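Local coordinates for translocator protein BipD (Burkholderia pseudomallei, PDB 3NFT), which is required for invasion of epithelial cells and survival within host cells, and probably regulates type III secretion of the effectors BipB and BipC, at residues Gly87-Gln92 with Ser135-Tyr140; Arg41-Lys46 with Glu270-Gln275; Arg98-Leu103 with Asp128-Gly133; Arg204-Leu209 with Ile215-Val220. One frame throughout, in Å; residues are numbered along the deposited sequence.

Contact 1: residues Gly87-Gln92 with Ser135-Tyr140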
loop_
_atom_site.group_PDB
_atom_site.type_symbol
_atom_site.label_atom_id
_atom_site.label_comp_id
_atom_site.label_asym_id
_atom_site.label_seq_id
_atom_site.Cartn_x
_atom_site.Cartn_y
_atom_site.Cartn_z
ATOM N N GLY A 87 6.216 -4.889 -25.476
ATOM C CA GLY A 87 4.980 -4.202 -25.747
ATOM C C GLY A 87 3.970 -4.388 -24.644
ATOM O O GLY A 87 3.237 -3.470 -24.282
ATOM N N HIS A 88 3.919 -5.606 -24.105
ATOM C CA HIS A 88 2.993 -5.914 -23.020
ATOM C C HIS A 88 3.326 -5.093 -21.773
ATOM O O HIS A 88 2.443 -4.580 -21.103
ATOM C CB HIS A 88 3.044 -7.392 -22.673
ATOM C CG HIS A 88 1.922 -7.826 -21.793
ATOM N ND1 HIS A 88 2.099 -8.384 -20.542
ATOM C CD2 HIS A 88 0.586 -7.745 -21.986
ATOM C CE1 HIS A 88 0.908 -8.640 -20.015
ATOM N NE2 HIS A 88 -0.020 -8.266 -20.878
ATOM N N ALA A 89 4.615 -4.970 -21.459
ATOM C CA ALA A 89 5.028 -4.206 -20.292
ATOM C C ALA A 89 4.631 -2.725 -20.452
ATOM O O ALA A 89 4.187 -2.066 -19.488
ATOM C CB ALA A 89 6.543 -4.358 -20.107
ATOM N N ARG A 90 4.772 -2.210 -21.671
ATOM C CA ARG A 90 4.371 -0.812 -21.945
ATOM C C ARG A 90 2.860 -0.639 -21.742
ATOM O O ARG A 90 2.399 0.304 -21.081
ATOM C CB ARG A 90 4.780 -0.386 -23.353
ATOM C CG ARG A 90 6.275 -0.245 -23.514
ATOM C CD ARG A 90 6.633 0.553 -24.796
ATOM N NE ARG A 90 7.915 0.153 -25.389
ATOM C CZ ARG A 90 9.112 0.282 -24.811
ATOM N NH1 ARG A 90 9.247 0.789 -23.587
ATOM N NH2 ARG A 90 10.198 -0.117 -25.466
ATOM N N ALA A 91 2.096 -1.598 -22.250
ATOM C CA ALA A 91 0.644 -1.536 -22.126
ATOM C C ALA A 91 0.209 -1.636 -20.666
ATOM O O ALA A 91 -0.699 -0.933 -20.208
ATOM C CB ALA A 91 -0.003 -2.621 -22.975
ATOM N N GLN A 92 0.885 -2.506 -19.917
ATOM C CA GLN A 92 0.577 -2.654 -18.507
ATOM C C GLN A 92 0.877 -1.376 -17.735
ATOM O O GLN A 92 0.077 -0.931 -16.902
ATOM C CB GLN A 92 1.372 -3.798 -17.912
ATOM C CG GLN A 92 0.956 -5.173 -18.320
ATOM C CD GLN A 92 1.900 -6.242 -17.784
ATOM O OE1 GLN A 92 3.120 -6.089 -17.865
ATOM N NE2 GLN A 92 1.332 -7.356 -17.255
ATOM N N SER A 135 7.130 -1.525 -10.729
ATOM C CA SER A 135 8.443 -2.157 -10.519
ATOM C C SER A 135 8.461 -3.609 -10.989
ATOM O O SER A 135 9.374 -4.033 -11.706
ATOM C CB SER A 135 8.858 -2.083 -9.030
ATOM O OG SER A 135 10.115 -2.731 -8.807
ATOM N N ASP A 136 7.447 -4.373 -10.614
ATOM C CA ASP A 136 7.383 -5.788 -10.997
ATOM C C ASP A 136 7.247 -5.955 -12.505
ATOM O O ASP A 136 7.872 -6.837 -13.092
ATOM C CB ASP A 136 6.242 -6.504 -10.285
ATOM C CG ASP A 136 6.539 -6.788 -8.830
ATOM O OD1 ASP A 136 7.722 -6.798 -8.440
ATOM O OD2 ASP A 136 5.584 -6.992 -8.068
ATOM N N ILE A 137 6.432 -5.112 -13.137
ATOM C CA ILE A 137 6.343 -5.137 -14.594
ATOM C C ILE A 137 7.673 -4.948 -15.265
ATOM O O ILE A 137 8.041 -5.689 -16.181
ATOM C CB ILE A 137 5.408 -4.013 -15.142
ATOM C CG1 ILE A 137 3.963 -4.341 -14.820
ATOM C CG2 ILE A 137 5.638 -3.780 -16.658
ATOM C CD1 ILE A 137 3.075 -3.072 -14.895
ATOM N N ASP A 138 8.373 -3.912 -14.821
ATOM C CA ASP A 138 9.676 -3.584 -15.376
ATOM C C ASP A 138 10.685 -4.687 -15.140
ATOM O O ASP A 138 11.443 -5.057 -16.054
ATOM C CB ASP A 138 10.204 -2.293 -14.724
ATOM C CG ASP A 138 9.559 -1.034 -15.270
ATOM O OD1 ASP A 138 9.861 0.047 -14.703
ATOM O OD2 ASP A 138 8.774 -1.083 -16.240
ATOM N N ALA A 139 10.751 -5.184 -13.903
ATOM C CA ALA A 139 11.682 -6.245 -13.552
ATOM C C ALA A 139 11.457 -7.458 -14.441
ATOM O O ALA A 139 12.390 -8.025 -15.017
ATOM C CB ALA A 139 11.503 -6.668 -12.086
ATOM N N TYR A 140 10.212 -7.890 -14.538
ATOM C CA TYR A 140 9.952 -9.093 -15.286
ATOM C C TYR A 140 10.199 -8.923 -16.762
ATOM O O TYR A 140 10.681 -9.852 -17.413
ATOM C CB TYR A 140 8.541 -9.644 -15.030
ATOM C CG TYR A 140 8.609 -10.895 -14.194
ATOM C CD1 TYR A 140 8.253 -10.906 -12.866
ATOM C CD2 TYR A 140 9.091 -12.061 -14.752
ATOM C CE1 TYR A 140 8.340 -12.075 -12.125
ATOM C CE2 TYR A 140 9.189 -13.212 -14.026
ATOM C CZ TYR A 140 8.818 -13.216 -12.720
ATOM O OH TYR A 140 8.968 -14.399 -12.049
#
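The flat carboxamide of Gln-92 lies against the branch of Ile-137, with Gln-92 OE1 3.6 Å from Ile-137 CG1 and equally close to its CG2. The nitrogen at the other corner of the amide has a weak hydrogen bond from NE2 to Asn-276 OD1 on helix 244-295, which probably helps to set the rotation of the group. Further back along the same side chain, Gln-92 CG rests over one face of the His-88 imidazole, 3.9 Å above its plane and displaced toward the rim. Glutamine therefore works here in two ways, its methylenes filling apolar space between neighbours and its amide ending at a polar partner in a buried place.

Ile-137 spreads two arms over helix 76-103. With CG1 beside its backbone N (chi1 -71°), the longer arm carries Ile-137 CD1 to 3.5 Å from Gln-92 CB, while the methyl Ile-137 CG2 lies 3.6 Å from Ala-89 CB. Helices 76-103 and 121-160 belong to the elongated helical bundle of this type III secretion needle-tip protein, and Ile-137 lies in a predicted coiled coil. Phe-279 of helix 244-295 touches both Gln-92 and Ile-137, making this a place where three helices meet. The small side chain of Ala-89 suits the close approach, its CA being 5.9 Å from Ile-137 CA. Asp-136 and Tyr-140 have partners on helix 202-209, where Asp-136 forms a salt bridge with Arg-204 and the Tyr-140 ring meets that of Trp-205 at about 55°.

Contact 2: residues Arg41-Lys46 with Glu270-Gln275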
loop_
_atom_site.group_PDB
_atom_site.type_symbol
_atom_site.label_atom_id
_atom_site.label_comp_id
_atom_site.label_asym_id
_atom_site.label_seq_id
_atom_site.Cartn_x
_atom_site.Cartn_y
_atom_site.Cartn_z
ATOM N N ARG A 41 -2.106 -13.018 -23.238
ATOM C CA ARG A 41 -1.997 -14.165 -24.115
ATOM C C ARG A 41 -1.006 -13.921 -25.271
ATOM O O ARG A 41 -0.401 -14.855 -25.782
ATOM C CB ARG A 41 -3.389 -14.550 -24.679
ATOM C CG ARG A 41 -4.446 -14.906 -23.603
ATOM C CD ARG A 41 -5.883 -15.070 -24.160
ATOM N NE ARG A 41 -6.210 -13.909 -24.961
ATOM C CZ ARG A 41 -7.247 -13.837 -25.780
ATOM N NH1 ARG A 41 -8.087 -14.859 -25.872
ATOM N NH2 ARG A 41 -7.433 -12.749 -26.508
ATOM N N VAL A 42 -0.857 -12.668 -25.696
ATOM C CA VAL A 42 0.016 -12.340 -26.796
ATOM C C VAL A 42 1.500 -12.640 -26.496
ATOM O O VAL A 42 2.095 -13.474 -27.183
ATOM C CB VAL A 42 -0.196 -10.886 -27.252
ATOM C CG1 VAL A 42 0.793 -10.476 -28.301
ATOM C CG2 VAL A 42 -1.625 -10.695 -27.813
ATOM N N PRO A 43 2.101 -11.971 -25.480
ATOM C CA PRO A 43 3.484 -12.365 -25.198
ATOM C C PRO A 43 3.653 -13.788 -24.738
ATOM O O PRO A 43 4.635 -14.430 -25.107
ATOM C CB PRO A 43 3.886 -11.398 -24.093
ATOM C CG PRO A 43 2.621 -11.036 -23.424
ATOM C CD PRO A 43 1.643 -10.927 -24.562
ATOM N N GLU A 44 2.666 -14.332 -24.019
ATOM C CA GLU A 44 2.787 -15.688 -23.542
ATOM C C GLU A 44 2.773 -16.707 -24.708
ATOM O O GLU A 44 3.557 -17.642 -24.727
ATOM C CB GLU A 44 1.727 -15.997 -22.485
ATOM C CG GLU A 44 2.023 -15.257 -21.203
ATOM C CD GLU A 44 0.970 -15.394 -20.134
ATOM O OE1 GLU A 44 0.276 -16.452 -20.080
ATOM O OE2 GLU A 44 0.809 -14.439 -19.355
ATOM N N GLN A 45 1.940 -16.475 -25.717
ATOM C CA GLN A 45 1.945 -17.344 -26.889
ATOM C C GLN A 45 3.204 -17.182 -27.742
ATOM O O GLN A 45 3.733 -18.150 -28.257
ATOM C CB GLN A 45 0.694 -17.209 -27.759
ATOM C CG GLN A 45 0.818 -17.630 -29.235
ATOM C CD GLN A 45 -0.196 -17.105 -30.166
ATOM O OE1 GLN A 45 -0.155 -15.932 -30.551
ATOM N NE2 GLN A 45 -1.078 -17.992 -30.619
ATOM N N LYS A 46 3.722 -15.953 -27.851
ATOM C CA LYS A 46 4.937 -15.763 -28.629
ATOM C C LYS A 46 6.129 -16.461 -27.917
ATOM O O LYS A 46 6.976 -17.074 -28.576
ATOM C CB LYS A 46 5.230 -14.286 -28.832
ATOM C CG LYS A 46 4.168 -13.529 -29.627
ATOM C CD LYS A 46 4.052 -13.934 -31.028
ATOM C CE LYS A 46 3.042 -13.020 -31.759
ATOM N NZ LYS A 46 2.920 -13.513 -33.135
ATOM N N GLU A 270 6.679 -19.750 -17.242
ATOM C CA GLU A 270 5.542 -20.027 -16.341
ATOM C C GLU A 270 5.458 -19.011 -15.202
ATOM O O GLU A 270 4.385 -18.582 -14.798
ATOM C CB GLU A 270 5.648 -21.450 -15.801
ATOM C CG GLU A 270 5.307 -22.501 -16.834
ATOM C CD GLU A 270 5.710 -23.905 -16.450
ATOM O OE1 GLU A 270 6.215 -24.126 -15.318
ATOM O OE2 GLU A 270 5.527 -24.799 -17.304
ATOM N N LYS A 271 6.610 -18.598 -14.674
ATOM C CA LYS A 271 6.634 -17.617 -13.619
ATOM C C LYS A 271 6.211 -16.249 -14.161
ATOM O O LYS A 271 5.504 -15.513 -13.479
ATOM C CB LYS A 271 8.022 -17.558 -12.994
ATOM C CG LYS A 271 8.422 -18.833 -12.318
ATOM C CD LYS A 271 9.836 -18.734 -11.843
ATOM C CE LYS A 271 10.219 -19.941 -11.040
ATOM N NZ LYS A 271 11.703 -19.968 -10.890
ATOM N N TYR A 272 6.625 -15.926 -15.395
ATOM C CA TYR A 272 6.216 -14.701 -16.062
ATOM C C TYR A 272 4.681 -14.698 -16.257
ATOM O O TYR A 272 4.026 -13.693 -16.038
ATOM C CB TYR A 272 6.938 -14.605 -17.397
ATOM C CG TYR A 272 6.442 -13.531 -18.304
ATOM C CD1 TYR A 272 6.595 -12.177 -17.990
ATOM C CD2 TYR A 272 5.812 -13.848 -19.503
ATOM C CE1 TYR A 272 6.117 -11.182 -18.850
ATOM C CE2 TYR A 272 5.356 -12.858 -20.360
ATOM C CZ TYR A 272 5.514 -11.531 -20.039
ATOM O OH TYR A 272 5.027 -10.544 -20.868
ATOM N N SER A 273 4.131 -15.829 -16.670
ATOM C CA SER A 273 2.679 -15.962 -16.807
ATOM C C SER A 273 1.945 -15.714 -15.481
ATOM O O SER A 273 0.890 -15.083 -15.456
ATOM C CB SER A 273 2.342 -17.339 -17.375
ATOM O OG SER A 273 2.926 -17.488 -18.657
ATOM N N HIS A 274 2.503 -16.214 -14.382
ATOM C CA HIS A 274 1.975 -15.929 -13.049
ATOM C C HIS A 274 2.026 -14.430 -12.724
ATOM O O HIS A 274 1.062 -13.868 -12.189
ATOM C CB HIS A 274 2.681 -16.755 -11.965
ATOM C CG HIS A 274 2.194 -16.459 -10.586
ATOM N ND1 HIS A 274 2.916 -15.695 -9.691
ATOM C CD2 HIS A 274 1.043 -16.793 -9.957
ATOM C CE1 HIS A 274 2.240 -15.599 -8.559
ATOM N NE2 HIS A 274 1.099 -16.248 -8.698
ATOM N N GLN A 275 3.119 -13.761 -13.081
ATOM C CA GLN A 275 3.206 -12.324 -12.933
ATOM C C GLN A 275 2.125 -11.609 -13.740
ATOM O O GLN A 275 1.520 -10.677 -13.244
ATOM C CB GLN A 275 4.618 -11.798 -13.311
ATOM C CG GLN A 275 4.733 -10.379 -13.898
ATOM C CD GLN A 275 4.330 -9.284 -12.949
ATOM O OE1 GLN A 275 4.344 -9.464 -11.709
ATOM N NE2 GLN A 275 3.973 -8.120 -13.510
#
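Pro-43 and Glu-44 meet Tyr-272 and Ser-273 within the helical bundle, where segments 41-46 and 270-275, on helices 41-56 and 244-295, run antiparallel (178°) with their axes 10.6 Å apart. Pro-43 sits in the first turn of its helix, where a residue without an N-H costs no helical hydrogen bond. Its side chain and that of Tyr-272 cross at about a right angle, with Tyr-272 OH 3.5 Å from Pro-43 CB; this carbon is at the edge of the phenol, near its plane. Tyr-272 CG is anti to the backbone N (chi1 170°), directing the phenol across the gap, and both Pro-43 and Tyr-272 also touch His-88 on helix 76-103.

Next comes Glu-44, an extended chain long enough to span the interface. Glu-44 CG passes 4.2 Å from Tyr-272 CE2, the carboxylate being turned 72° from the ring plane. The charge is met mainly by Arg-40, in a salt bridge through OE2, and Asn-276 ND2 donates to the same oxygen. Ser-273, small enough for the carboxylate to settle against it, is modelled in two conformers. In the one described, Ser-273 OG is hydrogen-bonded to Val-269 O one turn back; its 3.2 Å approach to Glu-44 OE1 is therefore less certain.

Contact 3: residues Arg98-Leu103 with Asp128-Gly133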
loop_
_atom_site.group_PDB
_atom_site.type_symbol
_atom_site.label_atom_id
_atom_site.label_comp_id
_atom_site.label_asym_id
_atom_site.label_seq_id
_atom_site.Cartn_x
_atom_site.Cartn_y
_atom_site.Cartn_z
ATOM N N ARG A 98 -2.975 5.261 -15.940
ATOM C CA ARG A 98 -4.353 5.769 -16.047
ATOM C C ARG A 98 -5.131 5.565 -14.762
ATOM O O ARG A 98 -5.870 6.448 -14.344
ATOM C CB ARG A 98 -5.095 5.120 -17.222
ATOM C CG ARG A 98 -4.442 5.439 -18.546
ATOM C CD ARG A 98 -5.354 5.230 -19.746
ATOM N NE ARG A 98 -5.768 3.847 -19.956
ATOM C CZ ARG A 98 -5.034 2.898 -20.554
ATOM N NH1 ARG A 98 -3.798 3.135 -20.995
ATOM N NH2 ARG A 98 -5.536 1.687 -20.700
ATOM N N LEU A 99 -4.959 4.401 -14.139
ATOM C CA LEU A 99 -5.610 4.107 -12.855
ATOM C C LEU A 99 -5.123 5.042 -11.754
ATOM O O LEU A 99 -5.916 5.533 -10.942
ATOM C CB LEU A 99 -5.404 2.639 -12.472
ATOM C CG LEU A 99 -6.128 1.630 -13.376
ATOM C CD1 LEU A 99 -5.573 0.211 -13.208
ATOM C CD2 LEU A 99 -7.644 1.635 -13.089
ATOM N N GLU A 100 -3.822 5.315 -11.745
ATOM C CA GLU A 100 -3.224 6.215 -10.770
ATOM C C GLU A 100 -3.808 7.620 -10.932
ATOM O O GLU A 100 -4.145 8.297 -9.949
ATOM C CB GLU A 100 -1.710 6.230 -10.940
ATOM C CG GLU A 100 -0.996 7.191 -10.007
ATOM C CD GLU A 100 0.515 7.087 -10.099
ATOM O OE1 GLU A 100 1.039 6.218 -10.840
ATOM O OE2 GLU A 100 1.179 7.912 -9.438
ATOM N N THR A 101 -3.938 8.055 -12.175
ATOM C CA THR A 101 -4.543 9.355 -12.463
ATOM C C THR A 101 -5.993 9.415 -11.971
ATOM O O THR A 101 -6.405 10.424 -11.390
ATOM C CB THR A 101 -4.441 9.688 -13.958
ATOM O OG1 THR A 101 -3.057 9.719 -14.327
ATOM C CG2 THR A 101 -5.075 11.042 -14.265
ATOM N N GLU A 102 -6.748 8.336 -12.185
ATOM C CA GLU A 102 -8.108 8.192 -11.639
ATOM C C GLU A 102 -8.147 8.355 -10.113
ATOM O O GLU A 102 -9.098 8.936 -9.579
ATOM C CB GLU A 102 -8.691 6.820 -12.004
ATOM C CG GLU A 102 -9.564 6.770 -13.238
ATOM C CD GLU A 102 -11.015 6.439 -12.912
ATOM O OE1 GLU A 102 -11.494 5.384 -13.377
ATOM O OE2 GLU A 102 -11.672 7.223 -12.184
ATOM N N LEU A 103 -7.125 7.833 -9.429
ATOM C CA LEU A 103 -7.028 7.871 -7.958
ATOM C C LEU A 103 -6.547 9.200 -7.364
ATOM O O LEU A 103 -6.767 9.462 -6.178
ATOM C CB LEU A 103 -6.088 6.762 -7.459
ATOM C CG LEU A 103 -6.685 5.369 -7.320
ATOM C CD1 LEU A 103 -5.577 4.303 -7.323
ATOM C CD2 LEU A 103 -7.550 5.284 -6.052
ATOM N N ASP A 128 0.981 3.575 -3.778
ATOM C CA ASP A 128 2.142 2.760 -3.419
ATOM C C ASP A 128 2.071 1.356 -4.012
ATOM O O ASP A 128 3.063 0.823 -4.506
ATOM C CB ASP A 128 2.297 2.670 -1.894
ATOM C CG ASP A 128 2.739 3.986 -1.267
ATOM O OD1 ASP A 128 3.230 4.877 -1.993
ATOM O OD2 ASP A 128 2.590 4.120 -0.033
ATOM N N VAL A 129 0.886 0.759 -3.949
ATOM C CA VAL A 129 0.637 -0.558 -4.524
ATOM C C VAL A 129 0.841 -0.503 -6.027
ATOM O O VAL A 129 1.412 -1.408 -6.623
ATOM C CB VAL A 129 -0.795 -1.051 -4.197
ATOM C CG1 VAL A 129 -1.139 -2.305 -4.983
ATOM C CG2 VAL A 129 -0.943 -1.318 -2.682
ATOM N N ILE A 130 0.380 0.578 -6.642
ATOM C CA ILE A 130 0.602 0.781 -8.063
ATOM C C ILE A 130 2.094 0.874 -8.358
ATOM O O ILE A 130 2.584 0.287 -9.314
ATOM C CB ILE A 130 -0.166 2.003 -8.593
ATOM C CG1 ILE A 130 -1.672 1.700 -8.637
ATOM C CG2 ILE A 130 0.304 2.377 -9.999
ATOM C CD1 ILE A 130 -2.538 2.883 -8.909
ATOM N N GLY A 131 2.828 1.597 -7.517
ATOM C CA GLY A 131 4.270 1.738 -7.713
ATOM C C GLY A 131 4.995 0.408 -7.679
ATOM O O GLY A 131 5.883 0.163 -8.494
ATOM N N GLN A 132 4.625 -0.461 -6.741
ATOM C CA GLN A 132 5.178 -1.824 -6.675
ATOM C C GLN A 132 4.831 -2.599 -7.956
ATOM O O GLN A 132 5.672 -3.308 -8.517
ATOM C CB GLN A 132 4.642 -2.575 -5.457
ATOM C CG GLN A 132 5.048 -4.060 -5.370
ATOM C CD GLN A 132 6.548 -4.256 -5.166
ATOM O OE1 GLN A 132 7.205 -3.432 -4.536
ATOM N NE2 GLN A 132 7.094 -5.344 -5.716
ATOM N N GLY A 133 3.598 -2.420 -8.431
ATOM C CA GLY A 133 3.158 -3.040 -9.692
ATOM C C GLY A 133 4.023 -2.639 -10.866
ATOM O O GLY A 133 4.454 -3.488 -11.644
#
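Ile-130 holds CG1 beside its backbone N (chi1 -72°) and continues almost fully extended (chi2 170°), a shape that carries CD1 across to the helix bearing Leu-99, Glu-100 and Leu-103. Glu-100 answers from the other side with CG anti to its own N and the rest of the chain stretched, carrying its carboxylate along the flank of Ile-130. These residues join two arms of the helical bundle, 76-103 and 121-160, which run antiparallel here (170° between the short segments) at an axis separation of 10.6 Å. The second arm belongs to a predicted coiled coil.

The methyl Ile-130 CD1 does most of the touching. Ile-130 CD1 lies 3.7 Å from Leu-103 CD1, and on its way in it passes 3.9 Å from Glu-100 CA, so it rests on the backbone as well as on side chains. One turn before Leu-103, Leu-99 C lies 4.4 Å from Ile-130 CD1. A beta-branched residue with a long arm suits this place, because CD1 can reach between neighbouring turns while the branch methyl CG2 covers the side.

On the inner side, Leu-99 packs on Ile-290 and Ile-130 on Leu-286, both of helix 244-295, continuing the apolar seam among the three helices. Leu-103 also touches Leu-123 and Leu-126 of helix 121-160. Glu-100 fits the border of this seam, its CB resting against Ile-130 and its charge paired with Lys-134 NZ through OE1. Glu-100 OE1 passes 4.0 Å from Ile-130 CG2, and Glu-100 CB is 4.0 Å from Ile-130 CD1.

Contact 4: residues Arg204-Leu209 with Ile215-Val220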
loop_
_atom_site.group_PDB
_atom_site.type_symbol
_atom_site.label_atom_id
_atom_site.label_comp_id
_atom_site.label_asym_id
_atom_site.label_seq_id
_atom_site.Cartn_x
_atom_site.Cartn_y
_atom_site.Cartn_z
ATOM N N ARG A 204 14.196 -12.035 -2.294
ATOM C CA ARG A 204 12.955 -12.457 -2.943
ATOM C C ARG A 204 13.197 -12.839 -4.402
ATOM O O ARG A 204 12.737 -13.879 -4.858
ATOM C CB ARG A 204 11.890 -11.355 -2.859
ATOM C CG ARG A 204 10.465 -11.818 -3.212
ATOM C CD ARG A 204 10.144 -11.696 -4.696
ATOM N NE ARG A 204 9.583 -10.394 -5.058
ATOM C CZ ARG A 204 9.162 -10.064 -6.278
ATOM N NH1 ARG A 204 9.240 -10.937 -7.283
ATOM N NH2 ARG A 204 8.667 -8.848 -6.495
ATOM N N TRP A 205 13.914 -11.996 -5.131
ATOM C CA TRP A 205 14.195 -12.270 -6.541
ATOM C C TRP A 205 15.095 -13.494 -6.734
ATOM O O TRP A 205 14.891 -14.266 -7.671
ATOM C CB TRP A 205 14.745 -11.046 -7.254
ATOM C CG TRP A 205 13.666 -10.045 -7.573
ATOM C CD1 TRP A 205 13.358 -8.927 -6.874
ATOM C CD2 TRP A 205 12.705 -10.136 -8.624
ATOM N NE1 TRP A 205 12.301 -8.275 -7.444
ATOM C CE2 TRP A 205 11.883 -9.001 -8.530
ATOM C CE3 TRP A 205 12.488 -11.041 -9.655
ATOM C CZ2 TRP A 205 10.839 -8.769 -9.417
ATOM C CZ3 TRP A 205 11.440 -10.794 -10.544
ATOM C CH2 TRP A 205 10.642 -9.680 -10.408
ATOM N N ARG A 206 16.063 -13.715 -5.842
ATOM C CA ARG A 206 16.841 -14.945 -5.909
ATOM C C ARG A 206 15.944 -16.170 -5.751
ATOM O O ARG A 206 16.077 -17.134 -6.503
ATOM C CB ARG A 206 17.936 -14.983 -4.819
ATOM C CG ARG A 206 19.067 -14.045 -5.093
ATOM C CD ARG A 206 20.188 -14.204 -4.038
ATOM N NE ARG A 206 21.299 -13.285 -4.272
ATOM C CZ ARG A 206 21.891 -12.526 -3.336
ATOM N NH1 ARG A 206 21.465 -12.531 -2.078
ATOM N NH2 ARG A 206 22.893 -11.730 -3.680
ATOM N N LYS A 207 15.015 -16.136 -4.796
ATOM C CA LYS A 207 14.088 -17.268 -4.619
ATOM C C LYS A 207 13.180 -17.436 -5.828
ATOM O O LYS A 207 12.963 -18.559 -6.285
ATOM C CB LYS A 207 13.234 -17.114 -3.368
ATOM C CG LYS A 207 13.993 -17.284 -2.067
ATOM C CD LYS A 207 13.049 -17.250 -0.875
ATOM C CE LYS A 207 13.793 -17.323 0.457
ATOM N NZ LYS A 207 12.842 -17.159 1.608
ATOM N N GLU A 208 12.680 -16.319 -6.336
ATOM C CA GLU A 208 11.732 -16.326 -7.462
ATOM C C GLU A 208 12.379 -16.906 -8.719
ATOM O O GLU A 208 11.762 -17.710 -9.437
ATOM C CB GLU A 208 11.245 -14.896 -7.724
ATOM C CG GLU A 208 10.377 -14.742 -8.977
ATOM C CD GLU A 208 8.890 -14.894 -8.731
ATOM O OE1 GLU A 208 8.430 -15.014 -7.565
ATOM O OE2 GLU A 208 8.169 -14.865 -9.757
ATOM N N LEU A 209 13.617 -16.510 -9.013
ATOM C CA LEU A 209 14.225 -16.864 -10.295
ATOM C C LEU A 209 14.940 -18.208 -10.308
ATOM O O LEU A 209 15.040 -18.841 -11.370
ATOM C CB LEU A 209 15.136 -15.754 -10.783
ATOM C CG LEU A 209 14.428 -14.401 -11.010
ATOM C CD1 LEU A 209 15.391 -13.376 -11.546
ATOM C CD2 LEU A 209 13.221 -14.517 -11.999
ATOM N N ILE A 215 22.137 -13.428 -8.807
ATOM C CA ILE A 215 21.817 -12.027 -8.593
ATOM C C ILE A 215 22.777 -11.464 -7.565
ATOM O O ILE A 215 22.922 -12.012 -6.465
ATOM C CB ILE A 215 20.373 -11.808 -8.102
ATOM C CG1 ILE A 215 19.413 -12.650 -8.932
ATOM C CG2 ILE A 215 20.000 -10.329 -8.191
ATOM C CD1 ILE A 215 17.948 -12.447 -8.556
ATOM N N SER A 216 23.421 -10.374 -7.933
ATOM C CA SER A 216 24.369 -9.702 -7.034
ATOM C C SER A 216 23.620 -8.883 -5.992
ATOM O O SER A 216 22.441 -8.621 -6.132
ATOM C CB SER A 216 25.307 -8.826 -7.858
ATOM O OG SER A 216 24.735 -7.592 -8.238
ATOM N N ASP A 217 24.321 -8.429 -4.943
ATOM C CA ASP A 217 23.675 -7.599 -3.942
ATOM C C ASP A 217 23.212 -6.253 -4.522
ATOM O O ASP A 217 22.321 -5.621 -3.965
ATOM C CB ASP A 217 24.613 -7.367 -2.740
ATOM C CG ASP A 217 24.900 -8.644 -1.958
ATOM O OD1 ASP A 217 25.897 -8.665 -1.185
ATOM O OD2 ASP A 217 24.138 -9.627 -2.069
ATOM N N SER A 218 23.788 -5.826 -5.646
ATOM C CA SER A 218 23.344 -4.604 -6.310
ATOM C C SER A 218 22.249 -4.812 -7.361
ATOM O O SER A 218 21.874 -3.873 -8.052
ATOM C CB SER A 218 24.529 -3.884 -6.949
ATOM O OG SER A 218 25.181 -4.688 -7.912
ATOM N N GLY A 219 21.725 -6.033 -7.457
ATOM C CA GLY A 219 20.620 -6.331 -8.358
ATOM C C GLY A 219 20.991 -6.658 -9.792
ATOM O O GLY A 219 20.118 -6.612 -10.692
ATOM N N VAL A 220 22.256 -7.015 -10.028
ATOM C CA VAL A 220 22.683 -7.432 -11.332
ATOM C C VAL A 220 22.398 -8.929 -11.468
ATOM O O VAL A 220 22.901 -9.750 -10.688
ATOM C CB VAL A 220 24.187 -7.159 -11.583
ATOM C CG1 VAL A 220 24.610 -7.709 -12.937
ATOM C CG2 VAL A 220 24.483 -5.640 -11.484
HETATM O O HOH W 1 22.155 -15.255 -6.537
#
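Arg-206 of helix 202-209 and Ile-215 approach to 6.4 Å between CA atoms, just where the chain enters a type I turn from Ser-216 to Gly-219. The side chain of Arg-206, extended from CG to NE, holds the Ile-215 carbonyl side-on: NE is 3.0 Å and NH2 2.8 Å from Ile-215 O. Both nitrogens come from the same face of the carbonyl, tilted 26° from its plane, while the oxygen lies in the guanidinium plane. Arg-206 NH2 also forms a salt bridge with Asp-217 OD2 at 2.9 Å, a fairly straight bond (162°), though guanidinium and carboxylate are turned 63° apart. A water accepts from Ile-215 N and, weakly, from Arg-206 NE. Arginine suits this exposed position because one planar group can serve a backbone oxygen and an acid together.

Beneath it, Ile-215 supplies the apolar part. Ile-215 CD1 lies 3.7 Å from Trp-205 CB and 4.0 Å from Leu-209 CD1, pressing on successive turns of the helix.

Ser-216 OG accepts from Val-220 N at 3.1 Å across the turn. With Gly-219 in the left-handed region, which suits glycine, the loop joining strands 213-215 and 220-223 is a beta hairpin of the type I turn plus G1 bulge kind.

Overall arrangement
From the N terminus, helix 41-56 opens the widest loop, closed by contact 2 when residues 270-275 of the last long helix arrive. The other three contacts lie inside it. Helix 76-103 then opens contact 1 and, farther along, contact 3; helix 121-160 closes contact 3 first and contact 1 afterwards, so contact 3 nests in contact 1 as in a hairpin. Contact 4 follows in series, a short local loop joining helix 202-209 to a beta hairpin. Contact 1 touches both contact 2 and contact 4, and Lys-271 NZ reaches Glu-208 O, tying helix 244-295 to helix 202-209. All four contacts have residues touching the second subunit.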